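Local structure of cysteine synthase (Helicobacter pylori, 6AHI) at residues L145-P153 with F228-L236; S101-R109 with D294-K302. The protein catalyses the synthesis of L-cysteine and acetate from O-acetyl-L-serine and hydrogen sulfide with pyridoxal 5'-phosphate as cofactor, and also has cystathionine beta-synthase activity. All coordinates share one frame; numbering follows the deposited sequence.

Contact 1 of 2, residues L145-P153 with F228-L236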
loop_
_atom_site.group_PDB
_atom_site.type_symbol
_atom_site.label_atom_id
_atom_site.label_comp_id
_atom_site.label_asym_id
_atom_site.label_seq_id
_atom_site.Cartn_x
_atom_site.Cartn_y
_atom_site.Cartn_z
ATOM N N LEU A 145 -13.102 22.890 0.950
ATOM C CA LEU A 145 -12.209 23.705 0.095
ATOM C C LEU A 145 -10.823 23.760 0.729
ATOM O O LEU A 145 -10.431 24.782 1.290
ATOM C CB LEU A 145 -12.802 25.099 -0.114
ATOM C CG LEU A 145 -14.051 25.096 -0.994
ATOM C CD1 LEU A 145 -14.707 26.478 -1.044
ATOM C CD2 LEU A 145 -13.722 24.608 -2.404
ATOM N N GLN A 146 -10.140 22.615 0.654
ATOM C CA GLN A 146 -8.839 22.412 1.251
ATOM C C GLN A 146 -7.872 23.526 0.814
ATOM O O GLN A 146 -7.016 23.936 1.585
ATOM C CB GLN A 146 -8.288 21.023 0.882
ATOM C CG GLN A 146 -7.856 20.898 -0.580
ATOM C CD GLN A 146 -7.700 19.470 -1.039
ATOM O OE1 GLN A 146 -6.835 18.743 -0.541
ATOM N NE2 GLN A 146 -8.528 19.054 -1.999
ATOM N N PHE A 147 -8.023 24.013 -0.423
ATOM C CA PHE A 147 -7.061 24.944 -1.028
ATOM C C PHE A 147 -7.116 26.327 -0.365
ATOM O O PHE A 147 -6.187 27.107 -0.526
ATOM C CB PHE A 147 -7.257 25.020 -2.541
ATOM C CG PHE A 147 -7.026 23.696 -3.212
ATOM C CD1 PHE A 147 -5.744 23.166 -3.321
ATOM C CD2 PHE A 147 -8.105 22.936 -3.646
ATOM C CE1 PHE A 147 -5.545 21.917 -3.894
ATOM C CE2 PHE A 147 -7.904 21.693 -4.231
ATOM C CZ PHE A 147 -6.624 21.186 -4.351
ATOM N N GLU A 148 -8.165 26.623 0.411
ATOM C CA GLU A 148 -8.214 27.897 1.135
ATOM C C GLU A 148 -8.556 27.703 2.618
ATOM O O GLU A 148 -8.522 28.657 3.378
ATOM C CB GLU A 148 -9.192 28.863 0.464
ATOM C CG GLU A 148 -10.598 28.320 0.279
ATOM C CD GLU A 148 -11.609 29.354 -0.212
ATOM O OE1 GLU A 148 -11.198 30.324 -0.883
ATOM O OE2 GLU A 148 -12.812 29.204 0.084
ATOM N N ASN A 149 -8.852 26.478 3.048
ATOM C CA ASN A 149 -9.322 26.286 4.407
ATOM C C ASN A 149 -8.105 26.240 5.324
ATOM O O ASN A 149 -7.270 25.368 5.144
ATOM C CB ASN A 149 -10.203 25.035 4.516
ATOM C CG ASN A 149 -10.925 24.938 5.843
ATOM O OD1 ASN A 149 -10.436 25.414 6.861
ATOM N ND2 ASN A 149 -12.102 24.327 5.846
ATOM N N PRO A 150 -7.967 27.115 6.352
ATOM C CA PRO A 150 -6.856 27.001 7.312
ATOM C C PRO A 150 -6.826 25.682 8.104
ATOM O O PRO A 150 -5.835 25.359 8.762
ATOM C CB PRO A 150 -7.050 28.159 8.296
ATOM C CG PRO A 150 -8.481 28.634 8.074
ATOM C CD PRO A 150 -8.858 28.251 6.658
ATOM N N ASP A 151 -7.901 24.901 8.040
ATOM C CA ASP A 151 -7.922 23.594 8.711
ATOM C C ASP A 151 -7.048 22.591 7.956
ATOM O O ASP A 151 -6.729 21.556 8.497
ATOM C CB ASP A 151 -9.334 23.017 8.833
ATOM C CG ASP A 151 -10.225 23.808 9.766
ATOM O OD1 ASP A 151 -9.678 24.385 10.743
ATOM O OD2 ASP A 151 -11.442 23.858 9.498
ATOM N N ASN A 152 -6.713 22.893 6.695
ATOM C CA ASN A 152 -5.791 22.071 5.922
ATOM C C ASN A 152 -4.430 22.053 6.635
ATOM O O ASN A 152 -4.030 21.012 7.154
ATOM C CB ASN A 152 -5.800 22.519 4.454
ATOM C CG ASN A 152 -4.782 21.819 3.573
ATOM O OD1 ASN A 152 -4.054 20.929 4.020
ATOM N ND2 ASN A 152 -4.728 22.229 2.311
ATOM N N PRO A 153 -3.656 23.162 6.720
ATOM C CA PRO A 153 -2.396 23.126 7.465
ATOM C C PRO A 153 -2.578 22.708 8.934
ATOM O O PRO A 153 -1.707 22.005 9.488
ATOM C CB PRO A 153 -1.785 24.529 7.323
ATOM C CG PRO A 153 -2.883 25.395 6.722
ATOM C CD PRO A 153 -3.889 24.462 6.075
ATOM N N PHE A 228 -0.108 29.933 -8.650
ATOM C CA PHE A 228 -0.225 31.143 -7.849
ATOM C C PHE A 228 0.243 30.849 -6.414
ATOM O O PHE A 228 0.386 29.684 -6.027
ATOM C CB PHE A 228 -1.680 31.654 -7.846
ATOM C CG PHE A 228 -2.723 30.630 -7.458
ATOM C CD1 PHE A 228 -2.823 30.176 -6.151
ATOM C CD2 PHE A 228 -3.627 30.155 -8.392
ATOM C CE1 PHE A 228 -3.794 29.255 -5.793
ATOM C CE2 PHE A 228 -4.589 29.219 -8.033
ATOM C CZ PHE A 228 -4.665 28.767 -6.736
ATOM N N ILE A 229 0.437 31.908 -5.622
ATOM C CA ILE A 229 0.899 31.796 -4.208
ATOM C C ILE A 229 -0.219 31.181 -3.366
ATOM O O ILE A 229 -1.334 31.686 -3.359
ATOM C CB ILE A 229 1.316 33.167 -3.626
ATOM C CG1 ILE A 229 2.401 33.878 -4.442
ATOM C CG2 ILE A 229 1.724 33.001 -2.168
ATOM C CD1 ILE A 229 3.706 33.101 -4.609
ATOM N N PRO A 230 0.025 30.056 -2.656
ATOM C CA PRO A 230 -0.899 29.558 -1.630
ATOM C C PRO A 230 -1.149 30.583 -0.532
ATOM O O PRO A 230 -0.244 31.329 -0.162
ATOM C CB PRO A 230 -0.167 28.353 -1.021
ATOM C CG PRO A 230 0.735 27.907 -2.137
ATOM C CD PRO A 230 1.204 29.189 -2.803
ATOM N N PRO A 231 -2.373 30.655 0.037
ATOM C CA PRO A 231 -2.668 31.605 1.110
ATOM C C PRO A 231 -2.182 31.164 2.507
ATOM O O PRO A 231 -2.553 31.767 3.504
ATOM C CB PRO A 231 -4.206 31.671 1.023
ATOM C CG PRO A 231 -4.607 30.262 0.669
ATOM C CD PRO A 231 -3.544 29.835 -0.321
ATOM N N PHE A 232 -1.339 30.138 2.591
ATOM C CA PHE A 232 -1.023 29.536 3.917
ATOM C C PHE A 232 0.335 29.987 4.453
ATOM O O PHE A 232 0.668 29.637 5.567
ATOM C CB PHE A 232 -1.058 28.007 3.869
ATOM C CG PHE A 232 -2.410 27.444 3.522
ATOM C CD1 PHE A 232 -3.545 27.851 4.206
ATOM C CD2 PHE A 232 -2.554 26.528 2.488
ATOM C CE1 PHE A 232 -4.792 27.338 3.873
ATOM C CE2 PHE A 232 -3.800 26.012 2.157
ATOM C CZ PHE A 232 -4.918 26.417 2.855
ATOM N N PHE A 233 1.071 30.787 3.675
ATOM C CA PHE A 233 2.475 31.040 3.914
ATOM C C PHE A 233 2.734 32.398 4.572
ATOM O O PHE A 233 3.888 32.727 4.790
ATOM C CB PHE A 233 3.265 30.946 2.608
ATOM C CG PHE A 233 3.299 29.582 1.968
ATOM C CD1 PHE A 233 2.827 28.459 2.627
ATOM C CD2 PHE A 233 3.804 29.427 0.686
ATOM C CE1 PHE A 233 2.854 27.213 2.017
ATOM C CE2 PHE A 233 3.822 28.187 0.071
ATOM C CZ PHE A 233 3.341 27.078 0.737
ATOM N N GLU A 234 1.679 33.146 4.923
ATOM C CA GLU A 234 1.768 34.527 5.403
ATOM C C GLU A 234 2.747 34.691 6.580
ATOM O O GLU A 234 3.483 35.654 6.594
ATOM C CB GLU A 234 0.372 35.041 5.770
ATOM C CG GLU A 234 0.367 36.455 6.331
ATOM C CD GLU A 234 -1.011 37.058 6.570
ATOM O OE1 GLU A 234 -1.993 36.284 6.751
ATOM O OE2 GLU A 234 -1.110 38.309 6.564
ATOM N N ASN A 235 2.761 33.769 7.553
ATOM C CA ASN A 235 3.551 33.992 8.783
ATOM C C ASN A 235 4.634 32.926 8.923
ATOM O O ASN A 235 5.015 32.531 10.022
ATOM C CB ASN A 235 2.679 34.026 10.035
ATOM C CG ASN A 235 1.734 35.211 10.059
ATOM O OD1 ASN A 235 2.116 36.351 9.771
ATOM N ND2 ASN A 235 0.484 34.943 10.393
ATOM N N LEU A 236 5.151 32.475 7.782
ATOM C CA LEU A 236 6.215 31.492 7.724
ATOM C C LEU A 236 7.479 32.158 7.207
ATOM O O LEU A 236 7.459 32.856 6.206
ATOM C CB LEU A 236 5.830 30.363 6.767
ATOM C CG LEU A 236 5.040 29.219 7.371
ATOM C CD1 LEU A 236 4.855 28.144 6.323
ATOM C CD2 LEU A 236 5.741 28.663 8.610
#
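F232 pushes its ring against P153, which lies over one face: P153 CD sits 3.8 Å from the ring centroid and only 14° off the normal, a CH-pi contact, while P153 CG packs 3.6 Å from F232 CD1. The opposite face is backed by P231 from the ring's own loop, so the phenyl group is sandwiched between two prolines. With CG anti to the carbonyl carbon (chi1 -62°), F232 reaches the turn that leads into helix 151-158. There the end of the ring meets backbone oxygens. Q146 O lies at the edge, near the ring plane, 3.5 Å from F232 CZ, and N149 O approaches F232 CE1 obliquely at 3.4 Å. P231 adds a smaller contact, its CG 3.7 Å from F147 O.

The turn is braced from within. N149 OD1 accepts D151 N at 2.8 Å, an Asx turn and a capping bond on the way into the helix, and N152 ND2 gives a 2.9 Å bond to Q146 O from above the carbonyl plane. N152 ND2 also bonds S181 OG, in the loop thought to bind the cofactor, and A186 of helix 183-195 packs on F232.

Between the two segments the attraction is probably mainly apolar packing and CH-pi contact over the ring face, with Q146 O probably adding a weak electrostatic attraction to the slightly positive aromatic rim.

Contact 2 of 2, residues S101-R109 with D294-K302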
loop_
_atom_site.group_PDB
_atom_site.type_symbol
_atom_site.label_atom_id
_atom_site.label_comp_id
_atom_site.label_asym_id
_atom_site.label_seq_id
_atom_site.Cartn_x
_atom_site.Cartn_y
_atom_site.Cartn_z
ATOM N N SER A 101 -7.093 11.610 -12.771
ATOM C CA SER A 101 -6.463 10.389 -12.202
ATOM C C SER A 101 -7.524 9.290 -12.137
ATOM O O SER A 101 -8.307 9.307 -11.201
ATOM N N THR A 102 -7.524 8.392 -13.118
ATOM C CA THR A 102 -8.542 7.317 -13.207
ATOM C C THR A 102 -8.435 6.372 -12.013
ATOM O O THR A 102 -9.440 6.231 -11.351
ATOM C CB THR A 102 -8.518 6.607 -14.567
ATOM O OG1 THR A 102 -9.709 5.831 -14.661
ATOM C CG2 THR A 102 -7.339 5.684 -14.756
ATOM N N GLU A 103 -7.264 5.782 -11.773
ATOM C CA GLU A 103 -7.086 4.855 -10.678
ATOM C C GLU A 103 -7.632 5.462 -9.375
ATOM O O GLU A 103 -8.357 4.806 -8.630
ATOM C CB GLU A 103 -5.608 4.488 -10.531
ATOM C CG GLU A 103 -5.082 3.547 -11.606
ATOM C CD GLU A 103 -4.122 4.143 -12.634
ATOM O OE1 GLU A 103 -4.604 4.801 -13.573
ATOM O OE2 GLU A 103 -2.875 3.928 -12.502
ATOM N N LYS A 104 -7.287 6.719 -9.095
ATOM C CA LYS A 104 -7.719 7.330 -7.847
ATOM C C LYS A 104 -9.246 7.495 -7.852
ATOM O O LYS A 104 -9.881 7.386 -6.806
ATOM C CB LYS A 104 -7.015 8.659 -7.586
ATOM C CG LYS A 104 -5.532 8.561 -7.265
ATOM C CD LYS A 104 -4.901 9.927 -7.074
ATOM C CE LYS A 104 -3.386 9.907 -7.223
ATOM N NZ LYS A 104 -2.859 11.283 -7.389
ATOM N N GLN A 105 -9.832 7.784 -9.012
ATOM C CA GLN A 105 -11.300 7.887 -9.098
ATOM C C GLN A 105 -11.975 6.528 -8.842
ATOM O O GLN A 105 -13.048 6.483 -8.245
ATOM C CB GLN A 105 -11.747 8.446 -10.453
ATOM C CG GLN A 105 -11.307 9.878 -10.675
ATOM C CD GLN A 105 -11.816 10.414 -11.990
ATOM O OE1 GLN A 105 -12.982 10.256 -12.358
ATOM N NE2 GLN A 105 -10.911 11.063 -12.705
ATOM N N GLN A 106 -11.383 5.447 -9.360
ATOM C CA GLN A 106 -11.887 4.090 -9.148
ATOM C C GLN A 106 -11.908 3.794 -7.628
ATOM O O GLN A 106 -12.853 3.219 -7.114
ATOM C CB GLN A 106 -10.969 3.058 -9.819
ATOM C CG GLN A 106 -11.512 2.324 -11.036
ATOM C CD GLN A 106 -10.862 0.963 -11.140
ATOM O OE1 GLN A 106 -11.184 0.031 -10.399
ATOM N NE2 GLN A 106 -9.914 0.838 -12.053
ATOM N N ILE A 107 -10.854 4.217 -6.928
ATOM C CA ILE A 107 -10.693 3.929 -5.518
ATOM C C ILE A 107 -11.723 4.746 -4.730
ATOM O O ILE A 107 -12.387 4.214 -3.866
ATOM C CB ILE A 107 -9.245 4.182 -5.061
ATOM C CG1 ILE A 107 -8.290 3.179 -5.694
ATOM C CG2 ILE A 107 -9.162 4.149 -3.558
ATOM C CD1 ILE A 107 -6.866 3.517 -5.520
ATOM N N MET A 108 -11.903 6.019 -5.095
ATOM C CA MET A 108 -12.931 6.847 -4.467
ATOM C C MET A 108 -14.312 6.179 -4.548
ATOM O O MET A 108 -15.062 6.147 -3.561
ATOM C CB MET A 108 -13.008 8.233 -5.125
ATOM C CG MET A 108 -11.997 9.185 -4.588
ATOM S SD MET A 108 -12.095 10.797 -5.451
ATOM C CE MET A 108 -10.650 10.647 -6.499
ATOM N N ARG A 109 -14.636 5.690 -5.727
ATOM C CA ARG A 109 -15.958 5.072 -5.961
ATOM C C ARG A 109 -16.009 3.770 -5.161
ATOM O O ARG A 109 -17.016 3.527 -4.526
ATOM C CB ARG A 109 -16.143 4.833 -7.457
ATOM C CG ARG A 109 -16.558 6.079 -8.223
ATOM C CD ARG A 109 -17.125 5.752 -9.583
ATOM N NE ARG A 109 -16.092 5.710 -10.591
ATOM C CZ ARG A 109 -15.939 6.617 -11.544
ATOM N NH2 ARG A 109 -14.939 6.507 -12.396
ATOM N N ASP A 294 2.760 9.802 -1.319
ATOM C CA ASP A 294 1.828 8.777 -1.797
ATOM C C ASP A 294 2.560 7.639 -2.512
ATOM O O ASP A 294 3.732 7.734 -2.803
ATOM C CB ASP A 294 0.715 9.423 -2.629
ATOM C CG ASP A 294 0.974 9.654 -4.108
ATOM O OD1 ASP A 294 2.158 9.769 -4.506
ATOM O OD2 ASP A 294 -0.051 9.805 -4.857
ATOM N N VAL A 295 1.792 6.576 -2.790
ATOM C CA VAL A 295 2.246 5.332 -3.371
ATOM C C VAL A 295 2.348 5.445 -4.890
ATOM O O VAL A 295 1.528 6.116 -5.530
ATOM C CB VAL A 295 1.314 4.153 -3.013
ATOM C CG1 VAL A 295 1.277 3.885 -1.537
ATOM C CG2 VAL A 295 -0.097 4.323 -3.558
ATOM N N ALA A 296 3.313 4.711 -5.453
ATOM C CA ALA A 296 3.573 4.702 -6.899
ATOM C C ALA A 296 2.451 3.990 -7.682
ATOM O O ALA A 296 2.256 4.291 -8.849
ATOM C CB ALA A 296 4.897 4.046 -7.197
ATOM N N ASP A 297 1.758 3.042 -7.033
ATOM C CA ASP A 297 0.844 2.097 -7.679
ATOM C C ASP A 297 -0.230 2.803 -8.496
ATOM O O ASP A 297 -0.663 2.272 -9.505
ATOM C CB ASP A 297 0.108 1.221 -6.666
ATOM C CG ASP A 297 1.035 0.398 -5.811
ATOM O OD1 ASP A 297 1.972 0.991 -5.177
ATOM O OD2 ASP A 297 0.823 -0.808 -5.776
ATOM N N ARG A 298 -0.659 3.986 -8.057
ATOM C CA ARG A 298 -1.761 4.668 -8.746
ATOM C C ARG A 298 -1.250 5.373 -10.015
ATOM O O ARG A 298 -2.040 5.979 -10.705
ATOM C CB ARG A 298 -2.448 5.677 -7.813
ATOM C CG ARG A 298 -3.408 5.095 -6.777
ATOM C CD ARG A 298 -2.768 4.486 -5.570
ATOM N NE ARG A 298 -3.720 4.031 -4.556
ATOM C CZ ARG A 298 -4.074 4.718 -3.469
ATOM N NH1 ARG A 298 -3.773 6.003 -3.359
ATOM N NH2 ARG A 298 -4.739 4.107 -2.506
ATOM N N TYR A 299 0.035 5.238 -10.364
ATOM C CA TYR A 299 0.591 5.887 -11.511
ATOM C C TYR A 299 1.229 4.896 -12.488
ATOM O O TYR A 299 1.830 5.317 -13.471
ATOM C CB TYR A 299 1.617 6.943 -11.104
ATOM C CG TYR A 299 1.127 7.929 -10.079
ATOM C CD1 TYR A 299 0.340 9.020 -10.424
ATOM C CD2 TYR A 299 1.447 7.752 -8.742
ATOM C CE1 TYR A 299 -0.101 9.917 -9.459
ATOM C CE2 TYR A 299 1.039 8.648 -7.768
ATOM C CZ TYR A 299 0.250 9.727 -8.126
ATOM O OH TYR A 299 -0.132 10.602 -7.145
ATOM N N LEU A 300 1.009 3.595 -12.301
ATOM C CA LEU A 300 1.639 2.607 -13.193
ATOM C C LEU A 300 1.077 2.730 -14.619
ATOM O O LEU A 300 1.820 2.518 -15.552
ATOM C CB LEU A 300 1.469 1.196 -12.617
ATOM C CG LEU A 300 2.213 0.963 -11.297
ATOM C CD1 LEU A 300 1.837 -0.349 -10.639
ATOM C CD2 LEU A 300 3.715 1.022 -11.525
ATOM N N SER A 301 -0.199 3.107 -14.776
ATOM C CA SER A 301 -0.807 3.293 -16.125
ATOM C C SER A 301 -0.184 4.496 -16.854
ATOM O O SER A 301 -0.334 4.636 -18.056
ATOM C CB SER A 301 -2.311 3.431 -16.051
ATOM O OG SER A 301 -2.679 4.563 -15.280
ATOM N N LYS A 302 0.478 5.380 -16.116
ATOM C CA LYS A 302 1.097 6.555 -16.684
ATOM C C LYS A 302 2.604 6.355 -16.870
ATOM O O LYS A 302 3.293 7.306 -17.188
ATOM C CB LYS A 302 0.830 7.752 -15.778
ATOM C CG LYS A 302 -0.643 7.990 -15.477
ATOM C CD LYS A 302 -0.848 9.197 -14.581
ATOM C CE LYS A 302 -2.198 9.870 -14.745
ATOM N NZ LYS A 302 -2.308 10.604 -16.030
#
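A bend at chi2 (109°) turns the E103 carboxylate off helix 102-110 toward S301, whose OG, tucked between its backbone N and carbonyl carbon (chi1 61°), faces it. S301 OG donates to E103 OE1 at 2.6 Å, meeting it on the syn side and somewhat out of the carboxylate plane. The other oxygen, E103 OE2, is 2.9 Å from R298 O; both are acceptors, so this approach is not a hydrogen bond as modelled.

One residue on, K104 runs out extended beyond CG and crosses the Y299 side chain obliquely, its NZ donating to Y299 OH at 2.8 Å. The same hydroxyl lies against D294 OD2, so close that the modelled length is doubtful. K104 NZ itself stays 4.1 Å from D294 OD2, beyond salt-bridge range, and the phenol oxygen lies near both. D294 OD2 also accepts from N76, a cofactor-binding residue by similarity.

I107 supplies the apolar part: its CD1 lies over one face of the R298 guanidinium, 3.3 Å from R298 NE. The polar atoms of R298 have partners of their own: NH2 bonds G42 O, and NE forms a salt bridge with D297 of the second subunit, placing the contact at the dimer interface.

K104, Y299, D294 and N76 thus form a linked polar group leading toward the cofactor site. At E103, the nearby R298 O would disfavour charge on OE2 and might raise the pKa, whereas the S301 donor works the other way, leaving the net effect open.

In the fold
Contact 1 is nested inside the chain loop closed by contact 2; their centres lie 26 Å apart, on opposite sides of the chain's centre, with nearest atoms about 10 Å apart. Each joins the same two parts of the fold. Helix 102-110, linking strands 91-97 and 114-118, and the turn after strand 141-142 lie in the part built on the four-stranded parallel sheet. The loop 228-236, between strands 200-206 and 240-244, and the segment 294-302, which follows strand 287-292, lie in the part built on the six-stranded mixed sheet. The cofactor site of this fold type II PLP enzyme lies between these parts, and the contacts probably flank it, contact 1 near S181 and contact 2 near N76 and S267.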